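Local coordinates for amine Dehydrogenase (Pseudomonas putida, PDB 1JMX), which probably oxidises primary amines to aldehydes, the chain described here being the seven-bladed beta-propeller subunit of a heme c-containing dehydrogenase, at residues B[15-20]-B[340-345]; B[22-27]-B[332-337]; B[45-50]-B[200-205]. All coordinates share one frame; numbering follows the deposited sequence.

Interaction 1: B[15-20]-B[340-345]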
ATOM      1  N   ILE B  15     -30.776 -11.757  -6.804  1.00 16.72           N
ATOM      2  CA  ILE B  15     -30.192 -11.848  -5.480  1.00 16.29           C
ATOM      3  C   ILE B  15     -28.892 -11.069  -5.429  1.00 15.81           C
ATOM      4  O   ILE B  15     -28.142 -11.012  -6.405  1.00 14.98           O
ATOM      5  CB  ILE B  15     -29.930 -13.289  -5.027  1.00 16.74           C
ATOM      6  CG1 ILE B  15     -28.979 -14.001  -5.991  1.00 17.65           C
ATOM      7  CG2 ILE B  15     -31.238 -14.022  -4.859  1.00 17.48           C
ATOM      8  CD1 ILE B  15     -28.439 -15.314  -5.437  1.00 18.52           C
ATOM      9  N   VAL B  16     -28.675 -10.418  -4.294  1.00 15.51           N
ATOM     10  CA  VAL B  16     -27.472  -9.638  -4.051  1.00 16.01           C
ATOM     11  C   VAL B  16     -27.151  -9.751  -2.571  1.00 15.47           C
ATOM     12  O   VAL B  16     -28.048  -9.782  -1.734  1.00 15.82           O
ATOM     13  CB  VAL B  16     -27.640  -8.118  -4.404  1.00 15.42           C
ATOM     14  CG1 VAL B  16     -27.763  -7.918  -5.897  1.00 16.51           C
ATOM     15  CG2 VAL B  16     -28.842  -7.519  -3.688  1.00 14.36           C
ATOM     16  N   THR B  17     -25.875  -9.881  -2.250  1.00 15.44           N
ATOM     17  CA  THR B  17     -25.494  -9.947  -0.853  1.00 15.70           C
ATOM     18  C   THR B  17     -24.981  -8.564  -0.431  1.00 15.91           C
ATOM     19  O   THR B  17     -24.345  -7.849  -1.199  1.00 13.77           O
ATOM     20  CB  THR B  17     -24.524 -11.118  -0.555  1.00 15.18           C
ATOM     21  OG1 THR B  17     -23.323 -10.973  -1.319  1.00 15.95           O
ATOM     22  CG2 THR B  17     -25.195 -12.448  -0.912  1.00 13.74           C
ATOM     23  N   ASN B  18     -25.306  -8.218   0.803  1.00 17.57           N
ATOM     24  CA  ASN B  18     -25.042  -6.928   1.412  1.00 19.92           C
ATOM     25  C   ASN B  18     -24.115  -7.154   2.593  1.00 20.22           C
ATOM     26  O   ASN B  18     -24.215  -8.191   3.247  1.00 18.32           O
ATOM     27  CB  ASN B  18     -26.402  -6.424   1.872  1.00 19.33           C
ATOM     28  CG  ASN B  18     -26.356  -5.077   2.438  1.00 23.39           C
ATOM     29  OD1 ASN B  18     -26.377  -4.089   1.717  1.00 23.29           O
ATOM     30  ND2 ASN B  18     -26.337  -5.006   3.761  1.00 30.08           N
ATOM     31  N   TYR B  19     -23.379  -6.118   2.994  1.00 22.11           N
ATOM     32  CA  TYR B  19     -22.398  -6.291   4.058  1.00 22.93           C
ATOM     33  C   TYR B  19     -22.620  -6.926   5.405  1.00 26.16           C
ATOM     34  O   TYR B  19     -21.921  -7.928   5.692  1.00 31.68           O
ATOM     35  CB  TYR B  19     -21.459  -5.111   4.260  1.00 21.66           C
ATOM     36  CG  TYR B  19     -20.058  -5.652   4.424  1.00 17.22           C
ATOM     37  CD1 TYR B  19     -19.171  -5.646   3.359  1.00 14.54           C
ATOM     38  CD2 TYR B  19     -19.659  -6.280   5.615  1.00 16.18           C
ATOM     39  CE1 TYR B  19     -17.936  -6.249   3.459  1.00 15.49           C
ATOM     40  CE2 TYR B  19     -18.426  -6.892   5.724  1.00 14.63           C
ATOM     41  CZ  TYR B  19     -17.570  -6.871   4.639  1.00 13.65           C
ATOM     42  OH  TYR B  19     -16.340  -7.467   4.726  1.00 14.88           O
ATOM     43  N   PRO B  20     -23.518  -6.374   6.270  1.00 23.58           N
ATOM     44  CA  PRO B  20     -23.708  -7.009   7.592  1.00 21.41           C
ATOM     45  C   PRO B  20     -23.576  -8.527   7.383  1.00 19.97           C
ATOM     46  O   PRO B  20     -22.526  -9.106   7.677  1.00 20.69           O
ATOM     47  CB  PRO B  20     -25.112  -6.549   7.986  1.00 21.61           C
ATOM     48  CG  PRO B  20     -25.208  -5.217   7.358  1.00 19.55           C
ATOM     49  CD  PRO B  20     -24.605  -5.425   5.985  1.00 20.48           C
ATOM     50  N   SER B 340     -19.815  -4.636  -1.650  1.00  9.51           N
ATOM     51  CA  SER B 340     -18.439  -5.046  -1.877  1.00  9.68           C
ATOM     52  C   SER B 340     -18.279  -5.827  -3.195  1.00 10.50           C
ATOM     53  O   SER B 340     -18.777  -5.380  -4.230  1.00 11.98           O
ATOM     54  CB  SER B 340     -17.914  -5.829  -0.680  1.00  7.82           C
ATOM     55  OG  SER B 340     -16.515  -5.951  -0.771  1.00  9.29           O
ATOM     56  N   THR B 341     -17.645  -7.001  -3.159  1.00 11.86           N
ATOM     57  CA  THR B 341     -17.427  -7.790  -4.382  1.00 11.69           C
ATOM     58  C   THR B 341     -18.547  -8.744  -4.787  1.00 12.18           C
ATOM     59  O   THR B 341     -18.329  -9.630  -5.602  1.00 12.56           O
ATOM     60  CB  THR B 341     -16.107  -8.595  -4.327  1.00 12.13           C
ATOM     61  OG1 THR B 341     -16.182  -9.572  -3.282  1.00 12.72           O
ATOM     62  CG2 THR B 341     -14.917  -7.669  -4.091  1.00 11.87           C
ATOM     63  N   THR B 342     -19.741  -8.550  -4.231  1.00 12.70           N
ATOM     64  CA  THR B 342     -20.899  -9.392  -4.540  1.00 13.44           C
ATOM     65  C   THR B 342     -21.288  -9.336  -6.021  1.00 13.24           C
ATOM     66  O   THR B 342     -21.059  -8.328  -6.692  1.00 14.69           O
ATOM     67  CB  THR B 342     -22.128  -8.957  -3.704  1.00 13.68           C
ATOM     68  OG1 THR B 342     -23.135  -9.968  -3.769  1.00 15.13           O
ATOM     69  CG2 THR B 342     -22.720  -7.668  -4.246  1.00 14.31           C
ATOM     70  N   THR B 343     -21.868 -10.420  -6.527  1.00 13.52           N
ATOM     71  CA  THR B 343     -22.318 -10.461  -7.919  1.00 14.32           C
ATOM     72  C   THR B 343     -23.834 -10.678  -8.031  1.00 14.12           C
ATOM     73  O   THR B 343     -24.367 -11.692  -7.576  1.00 14.42           O
ATOM     74  CB  THR B 343     -21.486 -11.476  -8.807  1.00 13.35           C
ATOM     75  OG1 THR B 343     -22.227 -11.838  -9.977  1.00 16.55           O
ATOM     76  CG2 THR B 343     -21.122 -12.699  -8.067  1.00 15.51           C
ATOM     77  N   PRO B 344     -24.558  -9.662  -8.539  1.00 13.81           N
ATOM     78  CA  PRO B 344     -26.010  -9.685  -8.729  1.00 14.31           C
ATOM     79  C   PRO B 344     -26.398 -10.821  -9.670  1.00 13.73           C
ATOM     80  O   PRO B 344     -25.933 -10.880 -10.800  1.00 13.08           O
ATOM     81  CB  PRO B 344     -26.285  -8.323  -9.358  1.00 15.24           C
ATOM     82  CG  PRO B 344     -25.233  -7.460  -8.742  1.00 15.95           C
ATOM     83  CD  PRO B 344     -24.022  -8.332  -8.870  1.00 15.38           C
ATOM     84  N   GLN B 345     -27.276 -11.694  -9.196  1.00 14.98           N
ATOM     85  CA  GLN B 345     -27.718 -12.869  -9.947  1.00 16.12           C
ATOM     86  C   GLN B 345     -29.222 -12.829 -10.283  1.00 16.34           C
ATOM     87  O   GLN B 345     -30.064 -12.766  -9.385  1.00 16.61           O
ATOM     88  CB  GLN B 345     -27.387 -14.106  -9.111  1.00 17.02           C
ATOM     89  CG  GLN B 345     -26.536 -15.155  -9.779  1.00 18.71           C
ATOM     90  CD  GLN B 345     -25.235 -14.638 -10.343  1.00 15.79           C
ATOM     91  OE1 GLN B 345     -24.173 -14.806  -9.749  1.00 18.12           O
ATOM     92  NE2 GLN B 345     -25.299 -14.087 -11.539  1.00 15.15           N
TER
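The ring of Y19 presents its CE1 edge to S340, whose CB lies near the ring plane at 4.2 Å from CE1. The rings of F43 and of an aromatic residue from another protein chain meet Y19 obliquely. This lies at one end of the closure of a seven-bladed beta-propeller, where the C-terminal strand 345-348 completes the first blade beside the N-terminal strand 12-18, the so-called velcro. An aromatic phenol and a small serine suit this end, since Y19 OH and S340 OG each hydrogen-bond to an acidic side chain of that other chain.

At the opposite end, I15 and Q345 form an antiparallel hydrogen-bonded pair. I15 N reaches Q345 O at 2.9 Å, and Q345 N returns a nearly straight bond (170°) to I15 O at 3.0 Å, both donors lying in the carbonyl plane. I15 O also receives a CA-H contact from P344 CA at 3.4 Å. P344 has no N-H to contribute, and its ring instead sets CB against V16 CG1 at 3.8 Å, an apolar contact between two branched or cyclic side chains.

I15 has CG1 in the crowded position between the backbone N and the carbonyl carbon (chi1 59°). This brings CG1 to 3.5 Å from Q345 CB, while the side chain also packs on A48, M50 and L72 of the next blade. Between the two ends, threonines suit a buried site where a compact side chain must carry a polar atom. T342 turns OG1 anti to its backbone N, T17 holds its own in the crowded position and also hydrogen-bonds to G46 O, and the two OG1 atoms of T17 and T342 stand 2.7 Å apart.

Interaction 2: B[22-27]-B[332-337]; sequences NLHVVD and IKLPGG
Strand 22-27 and segment 332-337 run in nearly opposite directions (168°), the CA atoms of H24 and L334 standing 7.9 Å apart, too far for strand pairing. No backbone hydrogen bond links them; side chains and the P335 carbonyl make the contact. This is face-to-face packing of neighbouring blades in the beta-propeller: 22-27 belongs to the first blade, while 332-337 leaves the outermost strand of the last.

V26 and I332 meet tip to tip, CG1 of V26 standing 3.9 Å from CD1 of I332. V26 CG2 reaches more loosely toward L334 CD2, and L334 also touches V16 of the adjoining strand. Branched aliphatic residues suit this buried end.

Nearer the surface the chemistry changes. H24 has CG beside its backbone N (chi1 -57°), which lays the imidazole under P335 in a CH-pi contact. P335 CD sits 4.2 Å from the centroid of the H24 ring, 24° off the normal. A proline fills this role with its rigid ring. G336 follows with positive phi, where any CB would jam against the preceding carbonyl oxygen. Of the imidazole's atoms, H24 ND1 is buried without a partner, whereas H24 CE1 lies 3.4 Å from P335 O.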
ATOM      1  N   ASN B  22     -26.421  -9.985   4.787  1.00 14.65           N
ATOM      2  CA  ASN B  22     -27.751 -10.176   4.221  1.00 15.27           C
ATOM      3  C   ASN B  22     -27.715 -10.686   2.793  1.00 14.73           C
ATOM      4  O   ASN B  22     -26.753 -10.473   2.055  1.00 15.36           O
ATOM      5  CB  ASN B  22     -28.548  -8.859   4.168  1.00 15.92           C
ATOM      6  CG  ASN B  22     -28.432  -8.028   5.423  1.00 18.60           C
ATOM      7  OD1 ASN B  22     -28.477  -8.545   6.541  1.00 20.54           O
ATOM      8  ND2 ASN B  22     -28.307  -6.710   5.239  1.00 19.50           N
ATOM      9  N   LEU B  23     -28.809 -11.322   2.412  1.00 14.54           N
ATOM     10  CA  LEU B  23     -29.012 -11.805   1.060  1.00 15.50           C
ATOM     11  C   LEU B  23     -30.385 -11.220   0.799  1.00 15.32           C
ATOM     12  O   LEU B  23     -31.332 -11.494   1.531  1.00 17.24           O
ATOM     13  CB  LEU B  23     -29.053 -13.333   0.992  1.00 16.02           C
ATOM     14  CG  LEU B  23     -29.234 -13.959  -0.399  1.00 18.54           C
ATOM     15  CD1 LEU B  23     -28.744 -15.394  -0.381  1.00 19.02           C
ATOM     16  CD2 LEU B  23     -30.696 -13.906  -0.851  1.00 19.24           C
ATOM     17  N   HIS B  24     -30.471 -10.343  -0.187  1.00 15.38           N
ATOM     18  CA  HIS B  24     -31.730  -9.706  -0.521  1.00 13.97           C
ATOM     19  C   HIS B  24     -32.282 -10.220  -1.822  1.00 14.31           C
ATOM     20  O   HIS B  24     -31.535 -10.536  -2.744  1.00 15.11           O
ATOM     21  CB  HIS B  24     -31.539  -8.198  -0.629  1.00 13.67           C
ATOM     22  CG  HIS B  24     -30.974  -7.578   0.604  1.00 13.21           C
ATOM     23  ND1 HIS B  24     -29.678  -7.122   0.681  1.00 14.23           N
ATOM     24  CD2 HIS B  24     -31.525  -7.353   1.819  1.00 13.88           C
ATOM     25  CE1 HIS B  24     -29.455  -6.642   1.891  1.00 14.55           C
ATOM     26  NE2 HIS B  24     -30.560  -6.772   2.601  1.00 15.61           N
ATOM     27  N   VAL B  25     -33.600 -10.325  -1.880  1.00 14.66           N
ATOM     28  CA  VAL B  25     -34.275 -10.761  -3.087  1.00 14.29           C
ATOM     29  C   VAL B  25     -34.925  -9.505  -3.654  1.00 14.81           C
ATOM     30  O   VAL B  25     -35.679  -8.815  -2.967  1.00 14.63           O
ATOM     31  CB  VAL B  25     -35.352 -11.830  -2.802  1.00 14.38           C
ATOM     32  CG1 VAL B  25     -35.991 -12.280  -4.103  1.00 13.84           C
ATOM     33  CG2 VAL B  25     -34.736 -13.019  -2.091  1.00 12.73           C
ATOM     34  N   VAL B  26     -34.563  -9.176  -4.885  1.00 15.24           N
ATOM     35  CA  VAL B  26     -35.097  -8.009  -5.554  1.00 15.64           C
ATOM     36  C   VAL B  26     -36.128  -8.443  -6.580  1.00 15.71           C
ATOM     37  O   VAL B  26     -35.874  -9.321  -7.400  1.00 15.22           O
ATOM     38  CB  VAL B  26     -33.974  -7.190  -6.257  1.00 15.82           C
ATOM     39  CG1 VAL B  26     -34.574  -6.098  -7.149  1.00 16.07           C
ATOM     40  CG2 VAL B  26     -33.058  -6.557  -5.211  1.00 15.63           C
ATOM     41  N   ASP B  27     -37.327  -7.893  -6.462  1.00 16.37           N
ATOM     42  CA  ASP B  27     -38.368  -8.192  -7.411  1.00 17.03           C
ATOM     43  C   ASP B  27     -38.048  -7.299  -8.609  1.00 17.56           C
ATOM     44  O   ASP B  27     -38.177  -6.077  -8.540  1.00 18.09           O
ATOM     45  CB  ASP B  27     -39.730  -7.857  -6.819  1.00 18.15           C
ATOM     46  CG  ASP B  27     -40.854  -8.146  -7.776  1.00 19.32           C
ATOM     47  OD1 ASP B  27     -41.470  -7.190  -8.289  1.00 20.84           O
ATOM     48  OD2 ASP B  27     -41.101  -9.333  -8.037  1.00 22.70           O
ATOM     49  N   ILE B 332     -32.101   1.383  -6.402  1.00 21.25           N
ATOM     50  CA  ILE B 332     -32.705   0.512  -5.409  1.00 19.88           C
ATOM     51  C   ILE B 332     -31.767   0.604  -4.213  1.00 20.29           C
ATOM     52  O   ILE B 332     -30.590   0.256  -4.313  1.00 19.69           O
ATOM     53  CB  ILE B 332     -32.776  -0.958  -5.906  1.00 19.36           C
ATOM     54  CG1 ILE B 332     -33.667  -1.056  -7.149  1.00 17.81           C
ATOM     55  CG2 ILE B 332     -33.297  -1.879  -4.793  1.00 19.25           C
ATOM     56  CD1 ILE B 332     -33.653  -2.412  -7.799  1.00 17.48           C
ATOM     57  N   LYS B 333     -32.265   1.157  -3.114  1.00 20.82           N
ATOM     58  CA  LYS B 333     -31.466   1.283  -1.901  1.00 22.46           C
ATOM     59  C   LYS B 333     -31.645   0.006  -1.081  1.00 21.09           C
ATOM     60  O   LYS B 333     -32.765  -0.349  -0.717  1.00 22.65           O
ATOM     61  CB  LYS B 333     -31.904   2.518  -1.102  1.00 25.49           C
ATOM     62  CG  LYS B 333     -31.225   2.708   0.261  1.00 30.03           C
ATOM     63  CD  LYS B 333     -29.736   3.002   0.145  1.00 33.17           C
ATOM     64  CE  LYS B 333     -29.458   4.306  -0.615  1.00 35.06           C
ATOM     65  NZ  LYS B 333     -27.989   4.602  -0.725  1.00 35.82           N
ATOM     66  N   LEU B 334     -30.548  -0.709  -0.854  1.00 19.82           N
ATOM     67  CA  LEU B 334     -30.576  -1.952  -0.087  1.00 18.10           C
ATOM     68  C   LEU B 334     -30.374  -1.727   1.409  1.00 17.94           C
ATOM     69  O   LEU B 334     -29.605  -0.856   1.821  1.00 19.19           O
ATOM     70  CB  LEU B 334     -29.471  -2.887  -0.561  1.00 15.99           C
ATOM     71  CG  LEU B 334     -29.454  -3.353  -2.006  1.00 15.63           C
ATOM     72  CD1 LEU B 334     -28.184  -4.145  -2.243  1.00 15.30           C
ATOM     73  CD2 LEU B 334     -30.684  -4.187  -2.277  1.00 14.65           C
ATOM     74  N   PRO B 335     -31.085  -2.497   2.246  1.00 16.66           N
ATOM     75  CA  PRO B 335     -30.928  -2.349   3.694  1.00 17.15           C
ATOM     76  C   PRO B 335     -29.500  -2.783   4.075  1.00 16.44           C
ATOM     77  O   PRO B 335     -28.955  -3.715   3.480  1.00 17.50           O
ATOM     78  CB  PRO B 335     -31.967  -3.330   4.250  1.00 16.05           C
ATOM     79  CG  PRO B 335     -33.035  -3.307   3.219  1.00 15.57           C
ATOM     80  CD  PRO B 335     -32.244  -3.349   1.927  1.00 16.31           C
ATOM     81  N   GLY B 336     -28.894  -2.093   5.038  1.00 15.99           N
ATOM     82  CA  GLY B 336     -27.551  -2.442   5.465  1.00 15.23           C
ATOM     83  C   GLY B 336     -26.434  -1.610   4.860  1.00 14.52           C
ATOM     84  O   GLY B 336     -26.572  -0.404   4.698  1.00 15.66           O
ATOM     85  N   GLY B 337     -25.329  -2.258   4.507  1.00 13.87           N
ATOM     86  CA  GLY B 337     -24.206  -1.533   3.948  1.00 13.71           C
ATOM     87  C   GLY B 337     -23.682  -1.954   2.585  1.00 13.69           C
ATOM     88  O   GLY B 337     -24.437  -2.321   1.687  1.00 15.78           O
TER

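Interaction 3: B[45-50]-B[200-205]; sequences PGTAMM and FWPHQS
A glutamine side chain stands in for a neighbouring strand here: the amide of Q204 grips both backbone polar groups of M50. M50 N donates to Q204 OE1 at 2.8 Å (157°), and Q204 NE2 donates to M50 O at 3.2 Å (164°). Each bond is on a lone pair, so the two hold the amide against rotation. Q204 reaches the strand because its chain is extended beyond CG (chi2 -171°). M49 crosses it at about a right angle, with CB of M49 3.6 Å from Q204 NE2.

Strand 47-50 is an edge strand of the second propeller blade, and the loop 200-205 leads to strand 209-218 of the fifth, so the contact spans the propeller close to its centre. Replacing Q204 with an alanine would probably lose both bonds to M50 and leave its N-H and carbonyl unmatched on this edge.

P202, the centre of an inverse gamma turn, offers a rigid apolar ring: its CG lies 3.9 Å from T47 CG2, and its CB packs against M49 SD at 4.1 Å. Threonine suits position 47 because it carries both a methyl for this proline and a hydroxyl. T47 and G46 both face L60 as a G1 bulge. On its polar branch, T47 OG1 donates to a water at 2.8 Å, which in turn donates to F200 O at a short 2.5 Å.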
ATOM      1  N   PRO B  45     -16.723 -13.615   0.725  1.00 10.65           N
ATOM      2  CA  PRO B  45     -17.030 -12.483  -0.157  1.00  8.61           C
ATOM      3  C   PRO B  45     -18.526 -12.259  -0.360  1.00  8.80           C
ATOM      4  O   PRO B  45     -18.948 -11.202  -0.820  1.00  9.55           O
ATOM      5  CB  PRO B  45     -16.365 -12.895  -1.461  1.00 10.09           C
ATOM      6  CG  PRO B  45     -16.564 -14.375  -1.478  1.00 10.47           C
ATOM      7  CD  PRO B  45     -16.232 -14.767  -0.056  1.00  9.62           C
ATOM      8  N   GLY B  46     -19.322 -13.257   0.003  1.00  9.02           N
ATOM      9  CA  GLY B  46     -20.757 -13.160  -0.163  1.00  8.90           C
ATOM     10  C   GLY B  46     -21.174 -13.482  -1.586  1.00  8.02           C
ATOM     11  O   GLY B  46     -22.301 -13.227  -1.970  1.00  9.92           O
ATOM     12  N   THR B  47     -20.270 -14.057  -2.362  1.00  8.01           N
ATOM     13  CA  THR B  47     -20.546 -14.406  -3.747  1.00 10.37           C
ATOM     14  C   THR B  47     -21.584 -15.522  -3.836  1.00 12.60           C
ATOM     15  O   THR B  47     -21.371 -16.615  -3.304  1.00 13.21           O
ATOM     16  CB  THR B  47     -19.258 -14.847  -4.461  1.00  9.32           C
ATOM     17  OG1 THR B  47     -18.308 -13.779  -4.414  1.00 10.65           O
ATOM     18  CG2 THR B  47     -19.535 -15.209  -5.918  1.00 10.34           C
ATOM     19  N   ALA B  48     -22.687 -15.253  -4.536  1.00 12.26           N
ATOM     20  CA  ALA B  48     -23.762 -16.232  -4.676  1.00 14.00           C
ATOM     21  C   ALA B  48     -24.094 -16.651  -6.101  1.00 14.95           C
ATOM     22  O   ALA B  48     -23.839 -15.922  -7.065  1.00 15.72           O
ATOM     23  CB  ALA B  48     -25.029 -15.726  -3.989  1.00 12.82           C
ATOM     24  N   MET B  49     -24.643 -17.859  -6.207  1.00 16.54           N
ATOM     25  CA  MET B  49     -25.091 -18.443  -7.469  1.00 16.93           C
ATOM     26  C   MET B  49     -26.330 -19.281  -7.185  1.00 15.81           C
ATOM     27  O   MET B  49     -26.388 -19.997  -6.187  1.00 15.60           O
ATOM     28  CB  MET B  49     -24.022 -19.331  -8.103  1.00 18.21           C
ATOM     29  CG  MET B  49     -22.890 -18.576  -8.770  1.00 20.91           C
ATOM     30  SD  MET B  49     -21.936 -19.633  -9.870  1.00 25.75           S
ATOM     31  CE  MET B  49     -20.687 -20.224  -8.792  1.00 22.73           C
ATOM     32  N   MET B  50     -27.330 -19.154  -8.050  1.00 15.72           N
ATOM     33  CA  MET B  50     -28.579 -19.895  -7.923  1.00 15.82           C
ATOM     34  C   MET B  50     -28.444 -21.337  -8.388  1.00 15.79           C
ATOM     35  O   MET B  50     -27.807 -21.611  -9.407  1.00 16.20           O
ATOM     36  CB  MET B  50     -29.678 -19.204  -8.728  1.00 14.92           C
ATOM     37  CG  MET B  50     -30.148 -17.905  -8.123  1.00 15.14           C
ATOM     38  SD  MET B  50     -30.658 -18.152  -6.421  1.00 17.25           S
ATOM     39  CE  MET B  50     -32.155 -19.106  -6.654  1.00 15.91           C
ATOM     40  N   PHE B 200     -13.847 -11.782 -10.522  1.00 13.54           N
ATOM     41  CA  PHE B 200     -14.413 -12.425  -9.340  1.00 14.75           C
ATOM     42  C   PHE B 200     -15.931 -12.432  -9.406  1.00 12.92           C
ATOM     43  O   PHE B 200     -16.602 -12.581  -8.388  1.00 13.57           O
ATOM     44  CB  PHE B 200     -13.986 -11.670  -8.083  1.00 18.64           C
ATOM     45  CG  PHE B 200     -12.504 -11.549  -7.929  1.00 22.72           C
ATOM     46  CD1 PHE B 200     -11.676 -12.645  -8.173  1.00 25.45           C
ATOM     47  CD2 PHE B 200     -11.931 -10.335  -7.571  1.00 24.41           C
ATOM     48  CE1 PHE B 200     -10.298 -12.531  -8.066  1.00 26.96           C
ATOM     49  CE2 PHE B 200     -10.557 -10.209  -7.460  1.00 25.45           C
ATOM     50  CZ  PHE B 200      -9.738 -11.304  -7.708  1.00 26.93           C
ATOM     51  N   TRP B 201     -16.471 -12.297 -10.610  1.00 10.28           N
ATOM     52  CA  TRP B 201     -17.912 -12.243 -10.781  1.00 11.12           C
ATOM     53  C   TRP B 201     -18.441 -13.324 -11.736  1.00 11.27           C
ATOM     54  O   TRP B 201     -18.399 -13.160 -12.952  1.00 12.59           O
ATOM     55  CB  TRP B 201     -18.314 -10.836 -11.249  1.00  7.66           C
ATOM     56  CG  TRP B 201     -17.749  -9.711 -10.360  1.00  9.34           C
ATOM     57  CD1 TRP B 201     -18.335  -9.170  -9.249  1.00  8.40           C
ATOM     58  CD2 TRP B 201     -16.487  -9.024 -10.512  1.00  8.16           C
ATOM     59  NE1 TRP B 201     -17.526  -8.201  -8.705  1.00 10.01           N
ATOM     60  CE2 TRP B 201     -16.388  -8.090  -9.456  1.00  8.98           C
ATOM     61  CE3 TRP B 201     -15.434  -9.110 -11.435  1.00  6.71           C
ATOM     62  CZ2 TRP B 201     -15.278  -7.248  -9.299  1.00  9.87           C
ATOM     63  CZ3 TRP B 201     -14.331  -8.272 -11.275  1.00  5.79           C
ATOM     64  CH2 TRP B 201     -14.264  -7.357 -10.216  1.00  5.21           C
ATOM     65  N   PRO B 202     -18.885 -14.471 -11.185  1.00 12.15           N
ATOM     66  CA  PRO B 202     -19.420 -15.572 -11.993  1.00 11.63           C
ATOM     67  C   PRO B 202     -20.875 -15.259 -12.373  1.00 11.76           C
ATOM     68  O   PRO B 202     -21.817 -15.707 -11.709  1.00 13.63           O
ATOM     69  CB  PRO B 202     -19.319 -16.766 -11.040  1.00 11.34           C
ATOM     70  CG  PRO B 202     -19.617 -16.137  -9.711  1.00 11.71           C
ATOM     71  CD  PRO B 202     -18.817 -14.852  -9.759  1.00 10.52           C
ATOM     72  N   HIS B 203     -21.044 -14.459 -13.422  1.00 11.57           N
ATOM     73  CA  HIS B 203     -22.369 -14.070 -13.887  1.00 11.62           C
ATOM     74  C   HIS B 203     -23.185 -15.266 -14.368  1.00 13.33           C
ATOM     75  O   HIS B 203     -22.691 -16.123 -15.099  1.00 12.15           O
ATOM     76  CB  HIS B 203     -22.291 -13.101 -15.077  1.00 10.19           C
ATOM     77  CG  HIS B 203     -21.297 -11.990 -14.922  1.00  8.57           C
ATOM     78  ND1 HIS B 203     -21.545 -10.868 -14.165  1.00  9.49           N
ATOM     79  CD2 HIS B 203     -20.094 -11.790 -15.505  1.00  6.56           C
ATOM     80  CE1 HIS B 203     -20.543 -10.020 -14.292  1.00  6.86           C
ATOM     81  NE2 HIS B 203     -19.650 -10.558 -15.101  1.00  9.06           N
ATOM     82  N   GLN B 204     -24.441 -15.309 -13.944  1.00 14.50           N
ATOM     83  CA  GLN B 204     -25.368 -16.334 -14.390  1.00 17.51           C
ATOM     84  C   GLN B 204     -26.286 -15.534 -15.321  1.00 18.94           C
ATOM     85  O   GLN B 204     -27.413 -15.188 -14.971  1.00 19.91           O
ATOM     86  CB  GLN B 204     -26.134 -16.938 -13.209  1.00 17.53           C
ATOM     87  CG  GLN B 204     -25.259 -17.801 -12.306  1.00 17.55           C
ATOM     88  CD  GLN B 204     -26.051 -18.564 -11.260  1.00 17.80           C
ATOM     89  OE1 GLN B 204     -26.882 -17.997 -10.554  1.00 17.76           O
ATOM     90  NE2 GLN B 204     -25.788 -19.861 -11.152  1.00 17.79           N
ATOM     91  N   SER B 205     -25.747 -15.189 -16.488  1.00 21.25           N
ATOM     92  CA  SER B 205     -26.462 -14.380 -17.474  1.00 25.01           C
ATOM     93  C   SER B 205     -27.434 -15.149 -18.359  1.00 26.25           C
ATOM     94  O   SER B 205     -27.305 -16.367 -18.527  1.00 26.61           O
ATOM     95  CB  SER B 205     -25.461 -13.622 -18.355  1.00 25.63           C
ATOM     96  OG  SER B 205     -24.718 -14.515 -19.159  1.00 27.30           O
TER
HETATM   97  O   HOH W   1     -18.232 -11.991  -6.558  1.00 14.22           O

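Interactions 1 and 3 are buried, and 3 lies nearest the propeller's centre, whereas interaction 2 is only partly buried, with P335 and G336 exposed. Interactions 1 and 2 share the first blade: strands 12-18 and 22-27 are neighbours in its sheet, and V16 O is probably hydrogen-bonded to H24 N. Interaction 1 closes the ring through backbone pairing, interaction 2 joins the faces of adjacent blades through apolar and CH-pi packing, and interaction 3 bridges distant blades by a side-chain amide and a water. T17 OG1 and G46 O tie interactions 1 and 3 directly, while 2 and 3 do not touch, their nearest atoms about 5 Å apart.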